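Local coordinates for protein coenzyme A transferase (Yersinia pestis, PDB 3QLI) that probably transfers coenzyme A between acyl-CoA thioesters and small carboxylic acids such as acetate, at residues N205-A217 / T294-L306. Sequence-based numbering, arbitrary orientation.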
# COMPACT_ATOMS: atom_id res chain seq x y z
N ASN A 205 4.38 0.59 40.57
CA ASN A 205 3.99 2.00 40.58
C ASN A 205 2.52 2.12 40.24
O ASN A 205 2.15 2.10 39.06
CB ASN A 205 4.82 2.82 39.58
CG ASN A 205 4.58 4.31 39.72
OD1 ASN A 205 4.58 4.84 40.83
ND2 ASN A 205 4.35 4.99 38.60
N HIS A 206 1.69 2.25 41.27
CA HIS A 206 0.23 2.29 41.09
C HIS A 206 -0.26 3.72 40.94
O HIS A 206 -0.34 4.46 41.92
CB HIS A 206 -0.46 1.63 42.28
CG HIS A 206 0.08 0.28 42.61
ND1 HIS A 206 -0.11 -0.81 41.79
CD2 HIS A 206 0.80 -0.16 43.66
CE1 HIS A 206 0.48 -1.87 42.32
NE2 HIS A 206 1.04 -1.50 43.46
N VAL A 207 -0.58 4.10 39.70
CA VAL A 207 -1.07 5.44 39.40
C VAL A 207 -2.05 5.33 38.25
O VAL A 207 -1.94 4.44 37.42
CB VAL A 207 0.07 6.40 38.99
CG1 VAL A 207 1.02 6.65 40.17
CG2 VAL A 207 0.83 5.84 37.79
N PRO A 208 -3.04 6.23 38.20
CA PRO A 208 -4.01 6.09 37.12
C PRO A 208 -3.34 6.18 35.75
O PRO A 208 -2.32 6.86 35.60
CB PRO A 208 -4.95 7.28 37.34
CG PRO A 208 -4.86 7.53 38.85
CD PRO A 208 -3.42 7.26 39.19
N LEU A 209 -3.89 5.49 34.76
CA LEU A 209 -3.34 5.54 33.42
C LEU A 209 -3.56 6.92 32.80
O LEU A 209 -4.55 7.57 33.10
CB LEU A 209 -3.99 4.48 32.53
CG LEU A 209 -3.85 3.02 32.96
CD1 LEU A 209 -4.48 2.09 31.91
CD2 LEU A 209 -2.41 2.64 33.21
N ILE A 210 -2.66 7.35 31.93
CA ILE A 210 -2.86 8.62 31.24
C ILE A 210 -4.06 8.54 30.31
O ILE A 210 -4.33 7.50 29.69
CB ILE A 210 -1.61 9.08 30.45
CG1 ILE A 210 -1.72 10.56 30.10
CG2 ILE A 210 -1.39 8.22 29.19
CD1 ILE A 210 -0.56 11.10 29.28
N GLU A 211 -4.78 9.64 30.20
CA GLU A 211 -6.02 9.64 29.46
C GLU A 211 -5.87 10.40 28.16
O GLU A 211 -5.10 11.35 28.07
CB GLU A 211 -7.14 10.27 30.29
CG GLU A 211 -7.48 9.49 31.53
CD GLU A 211 -8.71 10.02 32.22
OE1 GLU A 211 -9.03 11.21 32.02
OE2 GLU A 211 -9.36 9.26 32.96
N MET A 212 -6.61 9.97 27.16
CA MET A 212 -6.79 10.77 25.98
C MET A 212 -7.76 11.87 26.40
O MET A 212 -8.83 11.58 26.94
CB MET A 212 -7.40 9.91 24.88
CG MET A 212 -7.47 10.56 23.53
SD MET A 212 -7.88 9.30 22.32
CE MET A 212 -9.46 8.70 22.92
N PRO A 213 -7.38 13.14 26.19
CA PRO A 213 -8.28 14.25 26.55
C PRO A 213 -9.58 14.18 25.76
O PRO A 213 -9.55 13.87 24.56
CB PRO A 213 -7.48 15.49 26.14
CG PRO A 213 -6.51 15.00 25.09
CD PRO A 213 -6.14 13.62 25.56
N VAL A 214 -10.70 14.42 26.43
CA VAL A 214 -11.99 14.51 25.77
C VAL A 214 -12.10 15.89 25.12
O VAL A 214 -11.99 16.91 25.79
CB VAL A 214 -13.15 14.33 26.78
CG1 VAL A 214 -14.49 14.68 26.15
CG2 VAL A 214 -13.15 12.90 27.33
N ARG A 215 -12.31 15.91 23.80
CA ARG A 215 -12.40 17.18 23.08
C ARG A 215 -13.84 17.50 22.67
O ARG A 215 -14.64 16.60 22.40
CB ARG A 215 -11.49 17.18 21.84
CG ARG A 215 -10.00 17.21 22.17
CD ARG A 215 -9.15 17.43 20.92
NE ARG A 215 -9.59 18.60 20.16
CZ ARG A 215 -9.34 19.86 20.51
NH1 ARG A 215 -8.65 20.12 21.61
NH2 ARG A 215 -9.79 20.86 19.75
N SER A 216 -14.17 18.79 22.66
CA SER A 216 -15.51 19.24 22.30
C SER A 216 -15.76 18.98 20.82
O SER A 216 -14.84 19.08 20.00
CB SER A 216 -15.67 20.72 22.62
OG SER A 216 -14.64 21.48 22.00
N ALA A 217 -17.00 18.66 20.48
CA ALA A 217 -17.36 18.45 19.08
C ALA A 217 -17.55 19.79 18.37
O ALA A 217 -17.93 20.78 19.00
CB ALA A 217 -18.63 17.63 18.98
N THR A 294 -5.62 -3.64 18.69
CA THR A 294 -4.18 -3.82 18.92
C THR A 294 -3.60 -2.90 20.01
O THR A 294 -2.64 -3.27 20.67
CB THR A 294 -3.35 -3.75 17.62
OG1 THR A 294 -2.16 -4.54 17.78
CG2 THR A 294 -2.98 -2.31 17.24
N PHE A 295 -4.19 -1.73 20.22
CA PHE A 295 -3.93 -0.96 21.43
C PHE A 295 -5.14 -0.07 21.76
O PHE A 295 -6.00 0.18 20.90
CB PHE A 295 -2.59 -0.19 21.36
CG PHE A 295 -2.64 1.10 20.56
CD1 PHE A 295 -2.70 2.33 21.22
CD2 PHE A 295 -2.63 1.08 19.17
CE1 PHE A 295 -2.75 3.52 20.50
CE2 PHE A 295 -2.66 2.27 18.45
CZ PHE A 295 -2.72 3.49 19.11
N ALA A 296 -5.23 0.37 23.02
CA ALA A 296 -6.40 1.11 23.49
C ALA A 296 -6.02 2.47 24.06
O ALA A 296 -5.01 2.59 24.74
CB ALA A 296 -7.13 0.31 24.54
N MET A 297 -6.85 3.47 23.79
CA MET A 297 -6.66 4.81 24.36
C MET A 297 -8.02 5.32 24.77
O MET A 297 -8.99 5.06 24.09
CB MET A 297 -6.07 5.77 23.31
CG MET A 297 -4.65 5.41 22.85
SD MET A 297 -3.87 6.72 21.87
CE MET A 297 -4.75 6.62 20.34
N GLY A 298 -8.11 6.02 25.89
CA GLY A 298 -9.40 6.52 26.34
C GLY A 298 -9.31 7.17 27.70
O GLY A 298 -8.31 7.82 28.01
N GLN A 299 -10.35 6.99 28.51
CA GLN A 299 -10.37 7.53 29.87
C GLN A 299 -10.56 6.43 30.91
O GLN A 299 -10.78 5.26 30.56
CB GLN A 299 -11.43 8.63 30.01
CG GLN A 299 -11.23 9.82 29.06
CD GLN A 299 -11.89 9.61 27.69
OE1 GLN A 299 -12.98 9.07 27.60
NE2 GLN A 299 -11.21 10.04 26.63
N GLN A 300 -10.43 6.78 32.19
CA GLN A 300 -10.42 5.76 33.24
C GLN A 300 -11.59 4.80 33.16
O GLN A 300 -11.44 3.60 33.38
CB GLN A 300 -10.39 6.40 34.63
CG GLN A 300 -10.33 5.36 35.73
CD GLN A 300 -9.93 5.93 37.08
OE1 GLN A 300 -8.81 5.70 37.57
NE2 GLN A 300 -10.85 6.68 37.70
N GLU A 301 -12.77 5.34 32.86
CA GLU A 301 -13.96 4.51 32.79
C GLU A 301 -13.80 3.41 31.74
O GLU A 301 -14.22 2.27 31.96
CB GLU A 301 -15.19 5.35 32.46
CG GLU A 301 -16.31 4.55 31.85
CD GLU A 301 -17.67 5.22 31.96
OE1 GLU A 301 -18.00 6.05 31.08
OE2 GLU A 301 -18.40 4.92 32.92
N MET A 302 -13.21 3.74 30.60
CA MET A 302 -13.01 2.74 29.56
C MET A 302 -11.93 1.74 29.98
O MET A 302 -12.08 0.54 29.77
CB MET A 302 -12.62 3.38 28.23
CG MET A 302 -12.46 2.35 27.12
SD MET A 302 -11.48 2.94 25.73
CE MET A 302 -9.84 2.67 26.37
N TYR A 303 -10.84 2.23 30.56
CA TYR A 303 -9.77 1.34 31.00
C TYR A 303 -10.27 0.30 32.02
O TYR A 303 -9.92 -0.89 31.93
CB TYR A 303 -8.59 2.13 31.58
CG TYR A 303 -7.89 3.07 30.63
CD1 TYR A 303 -7.55 2.68 29.34
CD2 TYR A 303 -7.55 4.37 31.02
CE1 TYR A 303 -6.89 3.55 28.47
CE2 TYR A 303 -6.90 5.25 30.16
CZ TYR A 303 -6.57 4.83 28.88
OH TYR A 303 -5.92 5.69 28.03
N GLU A 304 -11.06 0.75 33.00
CA GLU A 304 -11.59 -0.15 34.02
C GLU A 304 -12.47 -1.23 33.40
O GLU A 304 -12.44 -2.39 33.80
CB GLU A 304 -12.38 0.63 35.07
CG GLU A 304 -11.52 1.54 35.94
CD GLU A 304 -12.33 2.55 36.75
OE1 GLU A 304 -11.74 3.19 37.65
OE2 GLU A 304 -13.55 2.71 36.48
N TYR A 305 -13.25 -0.82 32.40
CA TYR A 305 -14.17 -1.73 31.73
C TYR A 305 -13.46 -2.89 31.00
O TYR A 305 -14.02 -3.97 30.87
CB TYR A 305 -15.06 -0.95 30.75
CG TYR A 305 -16.12 -1.83 30.12
CD1 TYR A 305 -17.26 -2.21 30.83
CD2 TYR A 305 -15.99 -2.29 28.81
CE1 TYR A 305 -18.23 -3.02 30.26
CE2 TYR A 305 -16.95 -3.10 28.23
CZ TYR A 305 -18.07 -3.46 28.97
OH TYR A 305 -19.04 -4.26 28.39
N LEU A 306 -12.23 -2.67 30.55
CA LEU A 306 -11.51 -3.71 29.81
C LEU A 306 -11.07 -4.84 30.71
O LEU A 306 -10.79 -5.93 30.24
CB LEU A 306 -10.27 -3.14 29.11
CG LEU A 306 -10.51 -1.88 28.29
CD1 LEU A 306 -9.18 -1.43 27.66
CD2 LEU A 306 -11.56 -2.13 27.22
O HOH W 1 -6.72 4.65 35.34
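Y303 and L209 mark the tight side of this contact, in which the extended linker 205-217, running between the two CoA-transferase domains, is held at the start of helix 300-306, with Q299 at the N-cap: an example of an interdomain linker fixed through backbone bonds and a helix N-terminus. A methyl of L209, CD1, sits over one ring face, 4.0 Å from the centroid of the Y303 ring. At the ring edge the hydroxyl works twice: Y303 OH donates to I210 O (2.9 Å), in the carbonyl plane, and accepts from G298 N, so both lines of backbone are tied to one buried phenol. Beside it, M212 N bonds G298 O at 2.9 Å, and M212, with CG anti to its own nitrogen (chi1 -172°), crosses M297 at about a right angle, M212 SD against M297 CB at 4.1 Å; M212 also touches V242 and M297 lies near E76, both residues of CoA sites. Looseness is confined to P208, which barely meets Q300, whose OE1 reaches L209 N through a water. E211 and Q299 form a polar edge firmly bonded to the helix start, where the E211 carboxylate would probably be favoured by the helix dipole: E211 OE2 takes Q300 N from above the carboxylate plane, at 2.8 Å. Q299, bent at chi2 (87°), crosses V214, whose CG2 touches CD and NE2, and Q299 NE2 gives M212 O a nearly straight 2.9 Å bond.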